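Local coordinates for protein DNA-binding response regulator (Paenisporosarcina sp. TG-14, PDB 6JQS) that probably binds DNA through a LuxR-type helix-turn-helix domain and regulates transcription in a spore-forming bacterium, at residues S10-T13 against G14-E18; E18-Q21 against L22-R25; A62-E65 against L66-G70. One frame throughout, in Å; residues are numbered along the deposited sequence.

Interaction 1: residues S10-T13 against G14-E18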
# COMPACT_ATOMS: atom_id res chain seq x y z
N SER A 10 -6.54 -0.73 13.27
CA SER A 10 -6.17 -1.41 12.00
C SER A 10 -4.77 -2.04 12.12
O SER A 10 -4.11 -1.84 13.16
CB SER A 10 -6.26 -0.41 10.86
OG SER A 10 -5.87 -1.00 9.62
N LEU A 11 -4.36 -2.82 11.12
CA LEU A 11 -3.02 -3.46 10.99
C LEU A 11 -2.09 -2.49 10.25
O LEU A 11 -0.87 -2.63 10.37
CB LEU A 11 -3.17 -4.78 10.22
CG LEU A 11 -2.19 -5.90 10.56
CD1 LEU A 11 -2.02 -6.08 12.06
CD2 LEU A 11 -2.65 -7.21 9.91
N LEU A 12 -2.68 -1.55 9.52
CA LEU A 12 -1.99 -0.47 8.76
C LEU A 12 -2.31 0.88 9.38
O LEU A 12 -3.45 1.06 9.88
CB LEU A 12 -2.48 -0.39 7.31
CG LEU A 12 -2.72 -1.69 6.56
CD1 LEU A 12 -3.75 -1.45 5.46
CD2 LEU A 12 -1.41 -2.20 5.99
N THR A 13 -1.41 1.83 9.19
CA THR A 13 -1.68 3.28 9.35
C THR A 13 -2.55 3.70 8.18
O THR A 13 -2.55 2.93 7.16
CB THR A 13 -0.38 4.10 9.40
OG1 THR A 13 0.15 4.18 8.07
CG2 THR A 13 0.65 3.48 10.33
N GLY A 14 -3.28 4.81 8.35
CA GLY A 14 -4.01 5.55 7.31
C GLY A 14 -3.14 5.77 6.09
O GLY A 14 -3.63 5.65 4.94
N ARG A 15 -1.86 6.12 6.29
CA ARG A 15 -0.97 6.43 5.15
C ARG A 15 -0.75 5.15 4.33
O ARG A 15 -0.89 5.27 3.14
CB ARG A 15 0.35 7.04 5.61
CG ARG A 15 1.32 7.27 4.47
CD ARG A 15 2.24 8.43 4.75
NE ARG A 15 1.62 9.73 4.49
CZ ARG A 15 2.15 10.89 4.89
NH1 ARG A 15 1.53 12.03 4.63
NH2 ARG A 15 3.29 10.89 5.56
N GLU A 16 -0.36 4.04 4.97
CA GLU A 16 -0.10 2.71 4.36
C GLU A 16 -1.37 2.28 3.60
O GLU A 16 -1.25 1.88 2.47
CB GLU A 16 0.27 1.67 5.41
CG GLU A 16 1.73 1.68 5.91
CD GLU A 16 1.98 0.78 7.13
OE1 GLU A 16 1.02 0.65 7.92
OE2 GLU A 16 3.10 0.13 7.27
N ARG A 17 -2.55 2.39 4.21
CA ARG A 17 -3.83 2.03 3.51
C ARG A 17 -4.03 2.92 2.28
O ARG A 17 -4.37 2.40 1.23
CB ARG A 17 -5.04 2.16 4.45
CG ARG A 17 -6.36 1.78 3.77
CD ARG A 17 -7.62 2.00 4.61
NE ARG A 17 -7.53 1.28 5.87
CZ ARG A 17 -7.06 1.80 7.01
NH1 ARG A 17 -6.65 3.06 7.06
NH2 ARG A 17 -6.99 1.07 8.10
N GLU A 18 -3.75 4.21 2.36
CA GLU A 18 -3.92 5.11 1.19
C GLU A 18 -2.92 4.73 0.10
O GLU A 18 -3.26 4.89 -1.07
CB GLU A 18 -3.63 6.58 1.45
CG GLU A 18 -4.59 7.31 2.36
CD GLU A 18 -4.02 8.69 2.70
OE1 GLU A 18 -3.53 8.88 3.83
OE2 GLU A 18 -4.01 9.56 1.79
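T13 and E16 bind each other reciprocally at the start of helix 14-24. The backbone N of E16 gives its hydrogen to T13 OG1 at 3.1 Å along an almost straight line (177°), and T13 N donates to E16 OE1 at 3.0 Å, on the anti lone pair of the carboxylate. This is a capping box with T13 as the N-cap. The threonine hydroxyl can face the helix because OG1 stands between the backbone N and the carbonyl carbon (chi1 75°), while the E16 chain runs extended beyond CG and crosses T13 at about a right angle. E16 is buried, whereas T13, G14 and R15 are exposed; L12 CA lies 3.3 Å from E16 OE1. The other carboxylate oxygen makes a weak hydrogen bond to T50 of helix 40-54. Looser packing follows on the flank, where L12 CD1 lies 4.0 Å from R17 CB. On this partly exposed flank, S10 OG closes an ST turn by accepting from L12 N at 3.2 Å. R17 NH2 comes to 2.8 Å from S10 OG at the guanidinium edge, but at a poor angle for a bond; both side chains are instead held by E71, through a salt bridge to R17 and a hydrogen bond to S10. With a carboxylate accepting at the first turn, the negative charge of E16 would probably be stabilised by the helix dipole.

Interaction 2: residues E18-Q21 against L22-R25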
# COMPACT_ATOMS: atom_id res chain seq x y z
N GLU A 18 -3.75 4.21 2.36
CA GLU A 18 -3.92 5.11 1.19
C GLU A 18 -2.92 4.73 0.10
O GLU A 18 -3.26 4.89 -1.07
CB GLU A 18 -3.63 6.58 1.45
CG GLU A 18 -4.59 7.31 2.36
CD GLU A 18 -4.02 8.69 2.70
OE1 GLU A 18 -3.53 8.88 3.83
OE2 GLU A 18 -4.01 9.56 1.79
N ILE A 19 -1.68 4.41 0.45
CA ILE A 19 -0.71 3.97 -0.58
C ILE A 19 -1.22 2.73 -1.34
O ILE A 19 -1.10 2.68 -2.60
CB ILE A 19 0.68 3.74 0.02
CG1 ILE A 19 1.32 5.07 0.44
CG2 ILE A 19 1.53 2.96 -0.98
CD1 ILE A 19 2.51 4.90 1.41
N PHE A 20 -1.66 1.69 -0.64
CA PHE A 20 -2.11 0.43 -1.26
C PHE A 20 -3.43 0.68 -2.02
O PHE A 20 -3.61 0.00 -3.05
CB PHE A 20 -2.22 -0.70 -0.24
CG PHE A 20 -0.90 -1.34 0.07
CD1 PHE A 20 -0.43 -2.36 -0.72
CD2 PHE A 20 -0.04 -0.81 1.03
CE1 PHE A 20 0.85 -2.88 -0.55
CE2 PHE A 20 1.23 -1.36 1.22
CZ PHE A 20 1.66 -2.39 0.42
N GLN A 21 -4.34 1.53 -1.53
CA GLN A 21 -5.58 1.86 -2.33
C GLN A 21 -5.19 2.48 -3.67
O GLN A 21 -5.83 2.20 -4.67
CB GLN A 21 -6.53 2.77 -1.54
CG GLN A 21 -7.91 2.86 -2.19
CD GLN A 21 -8.60 1.51 -2.29
OE1 GLN A 21 -9.10 0.97 -1.31
NE2 GLN A 21 -8.48 0.87 -3.43
N LEU A 22 -4.11 3.27 -3.74
CA LEU A 22 -3.64 3.82 -5.02
C LEU A 22 -2.93 2.79 -5.88
O LEU A 22 -3.06 2.91 -7.12
CB LEU A 22 -2.76 5.08 -4.80
CG LEU A 22 -3.45 6.23 -4.05
CD1 LEU A 22 -2.56 7.46 -4.01
CD2 LEU A 22 -4.79 6.60 -4.68
N LEU A 23 -2.15 1.84 -5.33
CA LEU A 23 -1.62 0.73 -6.13
C LEU A 23 -2.81 -0.04 -6.75
O LEU A 23 -2.78 -0.38 -7.89
CB LEU A 23 -0.78 -0.19 -5.25
CG LEU A 23 0.56 0.40 -4.82
CD1 LEU A 23 1.18 -0.49 -3.75
CD2 LEU A 23 1.48 0.55 -6.01
N VAL A 24 -3.85 -0.32 -5.99
CA VAL A 24 -5.01 -1.01 -6.63
C VAL A 24 -5.41 -0.24 -7.91
O VAL A 24 -5.77 -0.90 -8.95
CB VAL A 24 -6.15 -1.10 -5.61
CG1 VAL A 24 -7.46 -1.43 -6.29
CG2 VAL A 24 -5.80 -2.11 -4.55
N ARG A 25 -5.35 1.10 -7.88
CA ARG A 25 -5.79 1.96 -9.01
C ARG A 25 -4.67 2.16 -10.04
O ARG A 25 -4.81 3.04 -10.87
CB ARG A 25 -6.27 3.31 -8.47
CG ARG A 25 -7.52 3.18 -7.63
CD ARG A 25 -8.08 4.48 -7.17
NE ARG A 25 -9.03 4.12 -6.14
CZ ARG A 25 -9.24 4.78 -5.01
NH1 ARG A 25 -8.57 5.88 -4.74
NH2 ARG A 25 -10.12 4.31 -4.14
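Successive i to i+4 hydrogen bonds carry helix 14-24 through this turn, from L22 N to E18 O, L23 N to I19 O and V24 N to F20 O, before the weak bond from R25 N to Q21 O at 3.4 Å. On the inward side F20 and L23 lie next to each other and point the same way. A CH-pi contact results, with L23 CD1 4.3 Å from the centroid of the F20 ring and over its face, 27° off the normal. More loosely, I19 CG2 lies 4.4 Å from L23 CD1. These residues belong to the first helix of the four-helix LuxR-type domain, where F20 packs on helix 59-68 and I19 and L23 reach I47 of helix 40-54. Along the other flank, Q21 bends at chi2 (60°), which turns its amide toward V24: Q21 NE2 lies 3.7 Å from V24 CB and donates a hydrogen bond to the carbonyl of S73. Q21 also offers CG to one face of the R25 guanidinium, 3.3 Å from R25 NH2, and the amide and guanidinium planes are only 15° apart. The extended arginine chain passes the backbone, where R25 CG lies 3.5 Å from Q21 O, and R25 NH2 is hydrogen-bonded to D75 O.

Interaction 3: residues A62-E65 against L66-G70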
# COMPACT_ATOMS: atom_id res chain seq x y z
N ALA A 62 0.47 -8.64 -1.19
CA ALA A 62 0.10 -7.61 -0.17
C ALA A 62 -1.31 -7.06 -0.46
O ALA A 62 -2.13 -7.10 0.45
CB ALA A 62 1.09 -6.48 -0.08
N ILE A 63 -1.56 -6.57 -1.67
CA ILE A 63 -2.90 -6.10 -2.14
C ILE A 63 -3.96 -7.17 -1.82
O ILE A 63 -4.96 -6.81 -1.23
CB ILE A 63 -2.88 -5.69 -3.63
CG1 ILE A 63 -1.95 -4.49 -3.82
CG2 ILE A 63 -4.27 -5.40 -4.18
CD1 ILE A 63 -1.45 -4.22 -5.24
N LEU A 64 -3.76 -8.41 -2.26
CA LEU A 64 -4.78 -9.49 -2.14
C LEU A 64 -4.99 -9.75 -0.65
O LEU A 64 -6.17 -9.95 -0.26
CB LEU A 64 -4.37 -10.74 -2.92
CG LEU A 64 -4.23 -10.55 -4.44
CD1 LEU A 64 -3.62 -11.76 -5.07
CD2 LEU A 64 -5.58 -10.23 -5.09
N GLU A 65 -3.93 -9.73 0.17
CA GLU A 65 -4.08 -9.94 1.65
C GLU A 65 -4.96 -8.86 2.28
O GLU A 65 -5.91 -9.22 3.06
CB GLU A 65 -2.73 -10.03 2.37
CG GLU A 65 -2.17 -11.43 2.31
CD GLU A 65 -2.98 -12.49 3.03
OE1 GLU A 65 -3.09 -12.42 4.29
OE2 GLU A 65 -3.52 -13.37 2.35
N LEU A 66 -4.74 -7.61 1.87
CA LEU A 66 -5.45 -6.42 2.41
C LEU A 66 -6.89 -6.38 1.84
O LEU A 66 -7.78 -5.98 2.59
CB LEU A 66 -4.67 -5.15 2.11
CG LEU A 66 -3.28 -5.03 2.75
CD1 LEU A 66 -2.56 -3.83 2.19
CD2 LEU A 66 -3.39 -4.96 4.26
N LEU A 67 -7.14 -6.82 0.60
CA LEU A 67 -8.55 -7.05 0.12
C LEU A 67 -9.20 -8.15 0.96
O LEU A 67 -10.38 -7.96 1.36
CB LEU A 67 -8.59 -7.42 -1.37
CG LEU A 67 -8.21 -6.31 -2.35
CD1 LEU A 67 -7.81 -6.89 -3.69
CD2 LEU A 67 -9.34 -5.28 -2.48
N ARG A 68 -8.51 -9.25 1.25
CA ARG A 68 -9.11 -10.37 2.05
C ARG A 68 -9.43 -9.91 3.47
O ARG A 68 -10.37 -10.44 4.07
CB ARG A 68 -8.12 -11.53 2.18
CG ARG A 68 -8.04 -12.40 0.94
CD ARG A 68 -6.79 -13.24 0.95
NE ARG A 68 -6.63 -13.82 -0.36
CZ ARG A 68 -5.45 -13.98 -1.00
NH1 ARG A 68 -4.31 -13.60 -0.47
NH2 ARG A 68 -5.42 -14.49 -2.21
N LEU A 69 -8.68 -8.94 4.00
CA LEU A 69 -8.85 -8.43 5.39
C LEU A 69 -9.89 -7.30 5.45
O LEU A 69 -10.08 -6.79 6.56
CB LEU A 69 -7.53 -7.88 5.92
CG LEU A 69 -6.47 -8.90 6.33
CD1 LEU A 69 -5.17 -8.18 6.67
CD2 LEU A 69 -6.91 -9.74 7.50
N GLY A 70 -10.42 -6.85 4.33
CA GLY A 70 -11.41 -5.75 4.25
C GLY A 70 -10.78 -4.37 4.36
O GLY A 70 -11.54 -3.42 4.49
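E65 and R68 form a salt bridge one turn apart on helix 59-68, the last helix of the LuxR-type helix-turn-helix domain, with a Schellman motif at G70 following its last turn. Charge pairing comes first. R68 NH1 donates to E65 OE2 at 2.9 Å, with an N-H...O angle of 143°, approaching the anti side of the carboxylate. NH1 makes the bond, and the carboxylate and guanidinium planes are turned about 50° against each other. A bend at chi2 brings the glutamate end back over the helix, while the arginine runs extended from CG to NE and comes across it obliquely. The guanidinium thus has a carboxylate at its edge, and the single methylene CB of L64 lies over one face, toward its rim, with L64 CB 3.8 Å from R68 NH1.

Apolar contacts occupy another side of the helix. I63 and L67 lie alongside each other and point the same way, with I63 CG2 3.9 Å from L67 CD1; L64 CD2 approaches the same methyl less closely. I63 also touches helix 14-24, and L67 reaches L74 in the C-terminal tail. The buried L66 packs against L54 of helix 40-54 and against L72.

Backbone hydrogen bonds hold the helix together. L66, L67 and R68 donate to A62, I63 and L64 in the regular helical pattern. L69 N then binds E65 O at 2.9 Å with a more bent N-H...O angle of 130°. G70 takes a positive phi, and G70 N binds L67 O at 3.2 Å, turning the chain out of the last turn.

Overall arrangement
Interactions 1 and 2 follow one another along helix 14-24 and share E18, whereas interaction 3 belongs to helix 59-68, which packs beside them. Interaction 1 is a surface contact at a helix start, dominated by polar capping. Interactions 2 and 3 are partly buried and combine apolar inward faces with polar flanks, a glutamine chain across an arginine in one and a salt bridge in the other. The two helices meet where F20 CE1 lies 3.6 Å from A62 CB and V24 CG2 lies 3.6 Å from I63 CG2. L12 extends this interface from the loop, its CD1 3.7 Å from L66 CD2, so interaction 1 also touches interaction 3.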